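Local atomic coordinates of putative phosphatase (Bacteroides thetaiotaomicron, PDB entry 3KYA), a protein that binds zinc and is probably a phosphatase, with an IPT/TIG domain joined to what is probably a six-bladed beta-propeller. Residues Ser21-Thr24 against Pro25-Gly28; Val450-Asp453 against Val454-Met457. One frame throughout, in Å; residues are numbered along the deposited sequence.

Contact 1: residues Ser21-Thr24 against Pro25-Gly28. With ZN (zinc ion), chain B; EDO (1,2-ethanediol), chain I.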
loop_
_atom_site.group_PDB
_atom_site.type_symbol
_atom_site.label_atom_id
_atom_site.label_comp_id
_atom_site.label_asym_id
_atom_site.label_seq_id
_atom_site.Cartn_x
_atom_site.Cartn_y
_atom_site.Cartn_z
ATOM N N SER A 21 19.926 1.126 -29.642
ATOM C CA SER A 21 19.924 2.594 -29.687
ATOM C C SER A 21 19.409 3.264 -28.421
ATOM O O SER A 21 19.752 4.414 -28.151
ATOM C CB SER A 21 19.058 3.063 -30.858
ATOM O OG SER A 21 17.736 2.576 -30.700
ATOM N N ASP A 22 18.597 2.556 -27.636
ATOM C CA ASP A 22 17.953 3.156 -26.487
ATOM C C ASP A 22 17.260 2.059 -25.690
ATOM O O ASP A 22 17.094 0.947 -26.170
ATOM C CB ASP A 22 16.899 4.162 -26.989
ATOM C CG ASP A 22 16.490 5.194 -25.952
ATOM O OD1 ASP A 22 16.993 5.188 -24.810
ATOM O OD2 ASP A 22 15.667 6.071 -26.315
ATOM N N PHE A 23 16.883 2.381 -24.466
ATOM C CA PHE A 23 16.103 1.470 -23.641
ATOM C C PHE A 23 15.329 2.274 -22.620
ATOM O O PHE A 23 15.703 3.413 -22.296
ATOM C CB PHE A 23 16.967 0.373 -22.972
ATOM C CG PHE A 23 18.153 0.895 -22.205
ATOM C CD1 PHE A 23 18.034 1.267 -20.881
ATOM C CD2 PHE A 23 19.393 0.994 -22.813
ATOM C CE1 PHE A 23 19.130 1.772 -20.176
ATOM C CE2 PHE A 23 20.497 1.490 -22.121
ATOM C CZ PHE A 23 20.367 1.871 -20.791
ATOM N N THR A 24 14.237 1.688 -22.134
ATOM C CA THR A 24 13.396 2.328 -21.145
ATOM C C THR A 24 12.701 1.281 -20.258
ATOM O O THR A 24 12.235 0.255 -20.764
ATOM C CB THR A 24 12.365 3.253 -21.818
ATOM O OG1 THR A 24 11.681 3.999 -20.814
ATOM C CG2 THR A 24 11.359 2.472 -22.650
ATOM N N PRO A 25 12.659 1.520 -18.934
ATOM C CA PRO A 25 13.220 2.681 -18.217
ATOM C C PRO A 25 14.751 2.659 -18.145
ATOM O O PRO A 25 15.372 1.646 -18.457
ATOM C CB PRO A 25 12.614 2.550 -16.819
ATOM C CG PRO A 25 12.431 1.075 -16.629
ATOM C CD PRO A 25 12.044 0.551 -18.008
ATOM N N LYS A 26 15.350 3.779 -17.742
ATOM C CA LYS A 26 16.806 3.898 -17.636
ATOM C C LYS A 26 17.331 3.321 -16.323
ATOM O O LYS A 26 18.522 3.032 -16.187
ATOM C CB LYS A 26 17.227 5.374 -17.754
ATOM C CG LYS A 26 16.855 6.042 -19.092
ATOM C CD LYS A 26 17.532 5.356 -20.281
ATOM C CE LYS A 26 17.329 6.120 -21.600
ATOM N NZ LYS A 26 15.927 6.049 -22.143
ATOM N N GLU A 27 16.434 3.178 -15.360
ATOM C CA GLU A 27 16.754 2.650 -14.047
ATOM C C GLU A 27 15.617 1.747 -13.588
ATOM O O GLU A 27 14.472 1.901 -14.016
ATOM C CB GLU A 27 16.955 3.786 -13.030
ATOM C CG GLU A 27 15.742 4.708 -12.860
ATOM C CD GLU A 27 15.535 5.686 -14.026
ATOM O OE1 GLU A 27 16.434 6.528 -14.282
ATOM O OE2 GLU A 27 14.454 5.652 -14.667
ATOM N N GLY A 28 15.929 0.826 -12.692
ATOM C CA GLY A 28 14.934 -0.096 -12.161
ATOM C C GLY A 28 15.586 -1.255 -11.430
ATOM O O GLY A 28 16.813 -1.372 -11.420
HETATM ZN ZN ZN B . 15.141 6.345 -28.438
HETATM C C1 EDO I . 8.943 -0.980 -19.853
HETATM O O1 EDO I . 9.116 0.088 -20.786
HETATM C C2 EDO I . 7.473 -1.338 -19.759
HETATM O O2 EDO I . 6.922 -1.585 -21.054
#
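Lys-26, just past the cis Thr-24–Pro-25 peptide bond, turns its side chain back so that its ammonium group meets Asp-22 and Phe-23, all within the interrupted strand 19-28 at the surface of the IPT/TIG domain. From CB the chain bends at CG (chi2 -61°), and CD, 3.9 Å from Phe-23 CE1, passes the phenyl ring obliquely. CE comes 3.2 Å from Phe-23 O and close to Asp-22 OD1, and a second bend at chi4 delivers NZ to two acceptors. One is Phe-23 O, 2.6 Å from Lys-26 NZ and approached almost head-on, with a C=O...N angle of 162°. The other is Asp-22 OD1, reached on its syn side to form a salt bridge at 3.0 Å from Lys-26 NZ. A lysine suits this place because a long, flexible chain can span the turn and still carry charge. The same Asp-22 OD1 also accepts Phe-23 N at 2.8 Å, and both donors come from one face of the carboxylate. Its other oxygen, Asp-22 OD2, binds the zinc ion at 2.2 Å. The buried ring of Phe-23 suits its place by packing on Leu-34, Thr-97 and Phe-99, while Pro-25 O, buried without a polar partner, lies at the edge of the Phe-23 ring, in plane, 3.6 Å from Phe-23 CD1. Opposite Tyr-37, Ser-21 and Asp-22 form a classic beta bulge. Thr-24 O accepts from an ethanediol that also bonds Asp-338 and Tyr-350 of the second subunit. Asp-22 thus divides its carboxylate between zinc and ammonium, one on each oxygen, which would probably keep it ionised and limit its rotation.

Contact 2: residues Val450-Asp453 against Val454-Met457. With EDO (1,2-ethanediol), chain G; EDO (1,2-ethanediol), chain K.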
loop_
_atom_site.group_PDB
_atom_site.type_symbol
_atom_site.label_atom_id
_atom_site.label_comp_id
_atom_site.label_asym_id
_atom_site.label_seq_id
_atom_site.Cartn_x
_atom_site.Cartn_y
_atom_site.Cartn_z
ATOM N N VAL A 450 15.624 -9.401 15.078
ATOM C CA VAL A 450 16.235 -8.136 15.529
ATOM C C VAL A 450 16.541 -7.296 14.305
ATOM O O VAL A 450 16.664 -7.829 13.201
ATOM C CB VAL A 450 17.550 -8.312 16.344
ATOM C CG1 VAL A 450 17.263 -8.836 17.730
ATOM C CG2 VAL A 450 18.569 -9.182 15.600
ATOM N N TYR A 451 16.690 -5.989 14.506
ATOM C CA TYR A 451 17.052 -5.066 13.436
ATOM C C TYR A 451 18.177 -4.168 13.902
ATOM O O TYR A 451 18.092 -3.575 14.980
ATOM C CB TYR A 451 15.845 -4.206 13.033
ATOM C CG TYR A 451 16.081 -3.266 11.870
ATOM C CD1 TYR A 451 16.132 -3.744 10.559
ATOM C CD2 TYR A 451 16.170 -1.892 12.062
ATOM C CE1 TYR A 451 16.332 -2.878 9.473
ATOM C CE2 TYR A 451 16.342 -1.017 10.981
ATOM C CZ TYR A 451 16.419 -1.519 9.692
ATOM O OH TYR A 451 16.589 -0.663 8.612
ATOM N N ASP A 452 19.252 -4.121 13.117
ATOM C CA ASP A 452 20.363 -3.216 13.358
ATOM C C ASP A 452 19.976 -1.938 12.616
ATOM O O ASP A 452 19.946 -1.923 11.367
ATOM C CB ASP A 452 21.665 -3.823 12.840
ATOM C CG ASP A 452 22.871 -2.944 13.099
ATOM O OD1 ASP A 452 22.748 -1.694 13.073
ATOM O OD2 ASP A 452 23.971 -3.514 13.293
ATOM N N ASP A 453 19.682 -0.877 13.382
ATOM C CA ASP A 453 19.211 0.398 12.825
ATOM C C ASP A 453 20.296 1.289 12.206
ATOM O O ASP A 453 19.998 2.392 11.710
ATOM C CB ASP A 453 18.378 1.160 13.883
ATOM C CG ASP A 453 19.093 1.309 15.231
ATOM O OD1 ASP A 453 20.336 1.203 15.286
ATOM O OD2 ASP A 453 18.388 1.546 16.239
ATOM N N VAL A 454 21.544 0.828 12.223
ATOM C CA VAL A 454 22.664 1.568 11.637
ATOM C C VAL A 454 23.067 0.859 10.339
ATOM O O VAL A 454 23.160 1.500 9.293
ATOM C CB VAL A 454 23.828 1.744 12.634
ATOM C CG1 VAL A 454 25.112 2.192 11.938
ATOM C CG2 VAL A 454 23.408 2.740 13.751
ATOM N N LYS A 455 23.270 -0.458 10.397
ATOM C CA LYS A 455 23.555 -1.257 9.192
ATOM C C LYS A 455 22.299 -1.505 8.344
ATOM O O LYS A 455 22.405 -1.917 7.181
ATOM C CB LYS A 455 24.228 -2.583 9.570
ATOM C CG LYS A 455 25.664 -2.397 10.025
ATOM C CD LYS A 455 26.326 -3.696 10.476
ATOM C CE LYS A 455 27.833 -3.518 10.568
ATOM N NZ LYS A 455 28.227 -2.400 11.499
ATOM N N GLU A 456 21.129 -1.215 8.909
ATOM C CA GLU A 456 19.840 -1.392 8.236
ATOM C C GLU A 456 19.648 -2.828 7.749
ATOM O O GLU A 456 19.456 -3.089 6.557
ATOM C CB GLU A 456 19.679 -0.376 7.106
ATOM C CG GLU A 456 19.526 1.035 7.662
ATOM C CD GLU A 456 19.404 2.103 6.585
ATOM O OE1 GLU A 456 19.875 1.882 5.449
ATOM O OE2 GLU A 456 18.851 3.174 6.897
HETATM N N MSE A 457 19.711 -3.751 8.695
HETATM C CA MSE A 457 19.520 -5.165 8.396
HETATM C C MSE A 457 18.892 -5.916 9.548
HETATM O O MSE A 457 19.058 -5.563 10.723
HETATM C CB MSE A 457 20.850 -5.832 8.034
HETATM C CG MSE A 457 21.866 -5.859 9.122
HETATM SE SE MSE A 457 23.564 -6.551 8.401
HETATM C CE MSE A 457 23.048 -8.405 8.281
HETATM C C1 EDO G . 19.179 5.902 5.215
HETATM O O1 EDO G . 17.937 5.195 5.304
HETATM C C2 EDO G . 19.948 5.457 3.974
HETATM O O2 EDO G . 21.211 4.893 4.354
HETATM C C1 EDO K . 13.436 -1.039 6.023
HETATM O O1 EDO K . 12.371 -1.846 5.514
HETATM C C2 EDO K . 14.684 -1.902 6.131
HETATM O O2 EDO K . 15.855 -1.088 6.061
HETATM O O HOH W 1 26.103 -1.597 13.577
#
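Asp-452 and Met-457 form an antiparallel hydrogen-bonded pair, Asp-452 N giving to Met-457 O at 2.8 Å and Met-457 N to Asp-452 O at 3.2 Å, where the hairpin of strands 446-452 and 457-462 turns. Its blade, completed by strand 105-110, closes a ring consistent with a six-bladed beta-propeller. Glu-456 and Met-457 both face Asp-452, a G1 beta bulge with Glu-456 left-handed (phi 56°, psi 58°). Aspartate suits the start of the turn because its short acid bends back: with CG anti to the backbone N (chi1 -178°), OD1 accepts Val-454 N at 2.9 Å nearly along its C-O axis, an Asx turn. Lys-455 N reaches the same Asp-452 OD1 at 3.0 Å from above the carboxylate plane, and Lys-151 adds a salt bridge. With an alanine here, the two turn N-H groups would probably lose their shared acceptor and Lys-151 one of its carboxylate mates. A water links Asp-452 OD2 to Lys-455 NZ. Selenomethionine Met-457 touches Thr-470 and Ser-472 of strand 467-473. The Tyr-451 ring runs obliquely past the Glu-456–Met-457 backbone, its OH 3.4 Å from Glu-456 CB and 2.7 Å from O2 of an ethanediol.

Contacts 1 and 2 belong to different parts of the chain: contact 1 to the N-terminal IPT/TIG domain, contact 2 to a hairpin turn in the probable beta-propeller that follows. Their centres lie 33 Å apart and their nearest atoms about 17 Å, so neither touches the other. In both an aspartate carboxylate oxygen takes more than one donor, but to different ends. In contact 1 the aspartate is itself a zinc ligand, whereas residues 450-457 lie at some distance from the zinc site of His-153 and Asp-168: the Asp-452 side chain is about 11 Å from that of His-153, and the Lys-455 side chain about 13 Å from a bound zinc ion.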